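Local coordinates for protein halogenase PltM (Pseudomonas fluorescens, PDB 6BZN) that halogenates phenolic compounds as a flavoprotein, accepting chloride, bromide and iodide with unusual breadth of substrate, at residues A[22-35]-A[182-194]. Residues are numbered along the deposited sequence; the frame is centred on the assembly and turned at random.
Sequences NQYDVIIIGSGIAG and APVKAAFIIDAAA. With CA (calcium ion), chain E.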
loop_
_atom_site.group_PDB
_atom_site.type_symbol
_atom_site.label_atom_id
_atom_site.label_comp_id
_atom_site.label_asym_id
_atom_site.label_seq_id
_atom_site.Cartn_x
_atom_site.Cartn_y
_atom_site.Cartn_z
ATOM N N ASN A 22 24.037 10.382 -24.382
ATOM C CA ASN A 22 23.258 9.573 -23.385
ATOM C C ASN A 22 24.027 8.326 -22.986
ATOM O O ASN A 22 24.102 7.386 -23.774
ATOM C CB ASN A 22 21.883 9.135 -23.946
ATOM C CG ASN A 22 20.804 10.212 -23.838
ATOM O OD1 ASN A 22 21.025 11.293 -23.298
ATOM N ND2 ASN A 22 19.611 9.902 -24.350
ATOM N N GLN A 23 24.591 8.301 -21.778
ATOM C CA GLN A 23 25.204 7.059 -21.301
ATOM C C GLN A 23 24.209 5.989 -20.823
ATOM O O GLN A 23 24.577 4.829 -20.832
ATOM C CB GLN A 23 26.380 7.234 -20.318
ATOM C CG GLN A 23 26.371 8.312 -19.235
ATOM C CD GLN A 23 27.739 8.364 -18.552
ATOM O OE1 GLN A 23 28.230 9.434 -18.172
ATOM N NE2 GLN A 23 28.382 7.204 -18.429
ATOM N N TYR A 24 22.973 6.350 -20.455
ATOM C CA TYR A 24 21.952 5.353 -20.088
ATOM C C TYR A 24 20.652 5.547 -20.870
ATOM O O TYR A 24 20.435 6.593 -21.478
ATOM C CB TYR A 24 21.669 5.379 -18.575
ATOM C CG TYR A 24 22.905 5.145 -17.759
ATOM C CD1 TYR A 24 23.304 3.855 -17.405
ATOM C CD2 TYR A 24 23.712 6.215 -17.385
ATOM C CE1 TYR A 24 24.465 3.639 -16.682
ATOM C CE2 TYR A 24 24.875 6.014 -16.667
ATOM C CZ TYR A 24 25.243 4.733 -16.307
ATOM O OH TYR A 24 26.402 4.560 -15.585
ATOM N N ASP A 25 19.804 4.523 -20.873
ATOM C CA ASP A 25 18.434 4.675 -21.382
ATOM C C ASP A 25 17.560 5.348 -20.335
ATOM O O ASP A 25 16.860 6.307 -20.634
ATOM C CB ASP A 25 17.832 3.331 -21.777
ATOM C CG ASP A 25 18.526 2.723 -22.981
ATOM O OD1 ASP A 25 18.377 3.283 -24.082
ATOM O OD2 ASP A 25 19.240 1.718 -22.802
ATOM N N VAL A 26 17.622 4.839 -19.102
ATOM C CA VAL A 26 16.789 5.313 -18.003
ATOM C C VAL A 26 17.603 5.502 -16.717
ATOM O O VAL A 26 18.418 4.651 -16.353
ATOM C CB VAL A 26 15.621 4.337 -17.721
ATOM C CG1 VAL A 26 14.677 4.898 -16.663
ATOM C CG2 VAL A 26 14.850 4.035 -18.994
ATOM N N ILE A 27 17.371 6.625 -16.045
ATOM C CA ILE A 27 17.826 6.847 -14.680
ATOM C C ILE A 27 16.623 6.675 -13.757
ATOM O O ILE A 27 15.514 7.166 -14.045
ATOM C CB ILE A 27 18.486 8.229 -14.515
ATOM C CG1 ILE A 27 19.846 8.221 -15.215
ATOM C CG2 ILE A 27 18.690 8.582 -13.048
ATOM C CD1 ILE A 27 20.403 9.594 -15.525
ATOM N N ILE A 28 16.838 5.954 -12.660
ATOM C CA ILE A 28 15.812 5.713 -11.653
ATOM C C ILE A 28 16.314 6.290 -10.334
ATOM O O ILE A 28 17.389 5.920 -9.883
ATOM C CB ILE A 28 15.527 4.214 -11.479
ATOM C CG1 ILE A 28 14.987 3.626 -12.786
ATOM C CG2 ILE A 28 14.486 3.977 -10.384
ATOM C CD1 ILE A 28 14.886 2.123 -12.793
ATOM N N ILE A 29 15.550 7.204 -9.742
ATOM C CA ILE A 29 15.864 7.746 -8.425
ATOM C C ILE A 29 15.154 6.882 -7.379
ATOM O O ILE A 29 13.930 6.770 -7.404
ATOM C CB ILE A 29 15.425 9.212 -8.264
ATOM C CG1 ILE A 29 16.004 10.096 -9.380
ATOM C CG2 ILE A 29 15.905 9.767 -6.925
ATOM C CD1 ILE A 29 15.202 11.362 -9.564
ATOM N N GLY A 30 15.926 6.293 -6.463
ATOM C CA GLY A 30 15.407 5.442 -5.388
ATOM C C GLY A 30 15.708 3.969 -5.626
ATOM O O GLY A 30 15.403 3.426 -6.691
ATOM N N SER A 31 16.309 3.309 -4.642
ATOM C CA SER A 31 16.713 1.924 -4.786
ATOM C C SER A 31 15.908 1.022 -3.848
ATOM O O SER A 31 16.350 -0.095 -3.562
ATOM C CB SER A 31 18.209 1.780 -4.491
ATOM O OG SER A 31 18.490 2.074 -3.122
ATOM N N GLY A 32 14.751 1.504 -3.376
ATOM C CA GLY A 32 13.798 0.703 -2.618
ATOM C C GLY A 32 13.066 -0.239 -3.564
ATOM O O GLY A 32 13.374 -0.307 -4.753
ATOM N N ILE A 33 12.077 -0.961 -3.059
ATOM C CA ILE A 33 11.447 -1.990 -3.876
ATOM C C ILE A 33 10.900 -1.457 -5.204
ATOM O O ILE A 33 11.015 -2.131 -6.220
ATOM C CB ILE A 33 10.345 -2.750 -3.109
ATOM C CG1 ILE A 33 9.927 -4.006 -3.885
ATOM C CG2 ILE A 33 9.153 -1.852 -2.799
ATOM C CD1 ILE A 33 9.144 -4.988 -3.028
ATOM N N ALA A 34 10.311 -0.263 -5.197
ATOM C CA ALA A 34 9.790 0.332 -6.432
ATOM C C ALA A 34 10.890 0.559 -7.460
ATOM O O ALA A 34 10.772 0.124 -8.605
ATOM C CB ALA A 34 9.083 1.636 -6.137
ATOM N N GLY A 35 11.959 1.231 -7.049
ATOM C CA GLY A 35 13.065 1.539 -7.973
ATOM C C GLY A 35 13.777 0.285 -8.455
ATOM O O GLY A 35 14.118 0.156 -9.636
ATOM N N ALA A 182 31.324 12.946 -12.494
ATOM C CA ALA A 182 30.870 13.515 -13.760
ATOM C C ALA A 182 29.346 13.352 -13.900
ATOM O O ALA A 182 28.765 12.423 -13.327
ATOM C CB ALA A 182 31.579 12.857 -14.934
ATOM N N PRO A 183 28.697 14.253 -14.660
ATOM C CA PRO A 183 27.245 14.118 -14.831
ATOM C C PRO A 183 26.854 12.860 -15.603
ATOM O O PRO A 183 27.640 12.345 -16.397
ATOM C CB PRO A 183 26.846 15.372 -15.631
ATOM C CG PRO A 183 28.073 16.227 -15.727
ATOM C CD PRO A 183 29.258 15.354 -15.467
ATOM N N VAL A 184 25.650 12.363 -15.361
ATOM C CA VAL A 184 25.145 11.208 -16.104
ATOM C C VAL A 184 23.947 11.640 -16.925
ATOM O O VAL A 184 23.221 12.544 -16.525
ATOM C CB VAL A 184 24.819 10.008 -15.188
ATOM C CG1 VAL A 184 26.113 9.462 -14.587
ATOM C CG2 VAL A 184 23.824 10.375 -14.092
ATOM N N LYS A 185 23.769 11.000 -18.077
ATOM C CA LYS A 185 22.746 11.375 -19.040
ATOM C C LYS A 185 21.871 10.173 -19.384
ATOM O O LYS A 185 22.340 9.031 -19.402
ATOM C CB LYS A 185 23.378 11.954 -20.311
ATOM C CG LYS A 185 24.216 13.216 -20.094
ATOM C CD LYS A 185 24.850 13.713 -21.395
ATOM C CE LYS A 185 23.792 14.235 -22.368
ATOM N NZ LYS A 185 24.333 15.119 -23.449
ATOM N N ALA A 186 20.592 10.432 -19.633
ATOM C CA ALA A 186 19.670 9.394 -20.048
ATOM C C ALA A 186 18.557 9.933 -20.931
ATOM O O ALA A 186 18.388 11.157 -21.074
ATOM C CB ALA A 186 19.081 8.684 -18.841
ATOM N N ALA A 187 17.816 9.016 -21.534
ATOM C CA ALA A 187 16.644 9.396 -22.314
ATOM C C ALA A 187 15.445 9.761 -21.433
ATOM O O ALA A 187 14.564 10.504 -21.881
ATOM C CB ALA A 187 16.261 8.290 -23.281
ATOM N N PHE A 188 15.411 9.247 -20.202
ATOM C CA PHE A 188 14.199 9.291 -19.369
ATOM C C PHE A 188 14.574 9.109 -17.900
ATOM O O PHE A 188 15.534 8.387 -17.586
ATOM C CB PHE A 188 13.279 8.154 -19.789
ATOM C CG PHE A 188 11.839 8.300 -19.360
ATOM C CD1 PHE A 188 11.012 9.230 -19.965
ATOM C CD2 PHE A 188 11.292 7.443 -18.411
ATOM C CE1 PHE A 188 9.671 9.339 -19.613
ATOM C CE2 PHE A 188 9.951 7.529 -18.062
ATOM C CZ PHE A 188 9.138 8.480 -18.658
ATOM N N ILE A 189 13.826 9.757 -17.017
ATOM C CA ILE A 189 14.072 9.639 -15.569
ATOM C C ILE A 189 12.787 9.208 -14.852
ATOM O O ILE A 189 11.718 9.755 -15.095
ATOM C CB ILE A 189 14.717 10.917 -14.971
ATOM C CG1 ILE A 189 15.105 10.696 -13.507
ATOM C CG2 ILE A 189 13.837 12.161 -15.088
ATOM C CD1 ILE A 189 16.206 11.638 -13.034
ATOM N N ILE A 190 12.906 8.192 -14.007
ATOM C CA ILE A 190 11.790 7.694 -13.199
ATOM C C ILE A 190 12.074 8.022 -11.743
ATOM O O ILE A 190 13.111 7.634 -11.213
ATOM C CB ILE A 190 11.599 6.181 -13.378
ATOM C CG1 ILE A 190 11.238 5.900 -14.830
ATOM C CG2 ILE A 190 10.499 5.643 -12.456
ATOM C CD1 ILE A 190 11.298 4.439 -15.210
ATOM N N ASP A 191 11.158 8.742 -11.105
ATOM C CA ASP A 191 11.276 9.036 -9.693
ATOM C C ASP A 191 10.582 7.941 -8.887
ATOM O O ASP A 191 9.342 7.918 -8.777
ATOM C CB ASP A 191 10.677 10.393 -9.336
ATOM C CG ASP A 191 11.101 10.876 -7.955
ATOM O OD1 ASP A 191 11.416 10.045 -7.066
ATOM O OD2 ASP A 191 11.142 12.116 -7.766
ATOM N N ALA A 192 11.395 7.075 -8.295
ATOM C CA ALA A 192 10.928 5.964 -7.476
ATOM C C ALA A 192 11.184 6.242 -5.997
ATOM O O ALA A 192 11.191 5.321 -5.183
ATOM C CB ALA A 192 11.632 4.679 -7.911
ATOM N N ALA A 193 11.386 7.505 -5.644
ATOM C CA ALA A 193 11.578 7.896 -4.248
ATOM C C ALA A 193 10.200 8.100 -3.575
ATOM O O ALA A 193 9.170 7.843 -4.161
ATOM C CB ALA A 193 12.417 9.157 -4.182
ATOM N N ALA A 194 10.167 8.563 -2.338
ATOM C CA ALA A 194 8.882 8.654 -1.627
ATOM C C ALA A 194 8.532 10.119 -1.397
ATOM O O ALA A 194 8.417 10.866 -2.389
ATOM C CB ALA A 194 8.908 7.820 -0.348
HETATM CA CA CA E . 20.251 1.693 -24.889
HETATM O O HOH W 1 12.251 2.810 -4.570
HETATM O O HOH W 2 21.288 3.666 -24.166
#
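Strands 26-29 and 188-191 pair side by side in the parallel sheet of a Rossmann-type FAD-binding domain; strand 26-29 runs into the glycine-rich turn at G30 and G32, and G35 follows in the first turn of helix 33-44. I27 N donates to F188 O (3.0 Å), I27 O accepts from I190 N and I29 N donates to I190 O, three nearly straight bonds of a parallel pairing; on its other edge strand 24-29 bonds to strand 49-52. Side chains of I27, I29 and I189 share one face. I27 carries CG1 anti to its carbonyl carbon (chi1 -72°), which sends CD1 back between A186 CB (3.7 Å) and V184 CG2 (3.8 Å), while CG2 meets I189 CD1. With an alanine at I27, V184 and A186 would probably be left without the delta methyl that lies between them, and a gap would open beside I189. I29 CD1 touches the same I189 methyl. Near the start of the strand, D25 binds a calcium ion through OD1 and OD2, and OD2 also accepts from N48 N. At the start of the helix, where I33 and A34 belong to the FAD site, A192 CB lies against G35 CA (3.5 Å), and a water accepts from G35 N (3.0 Å) and donates to A192 O (2.8 Å).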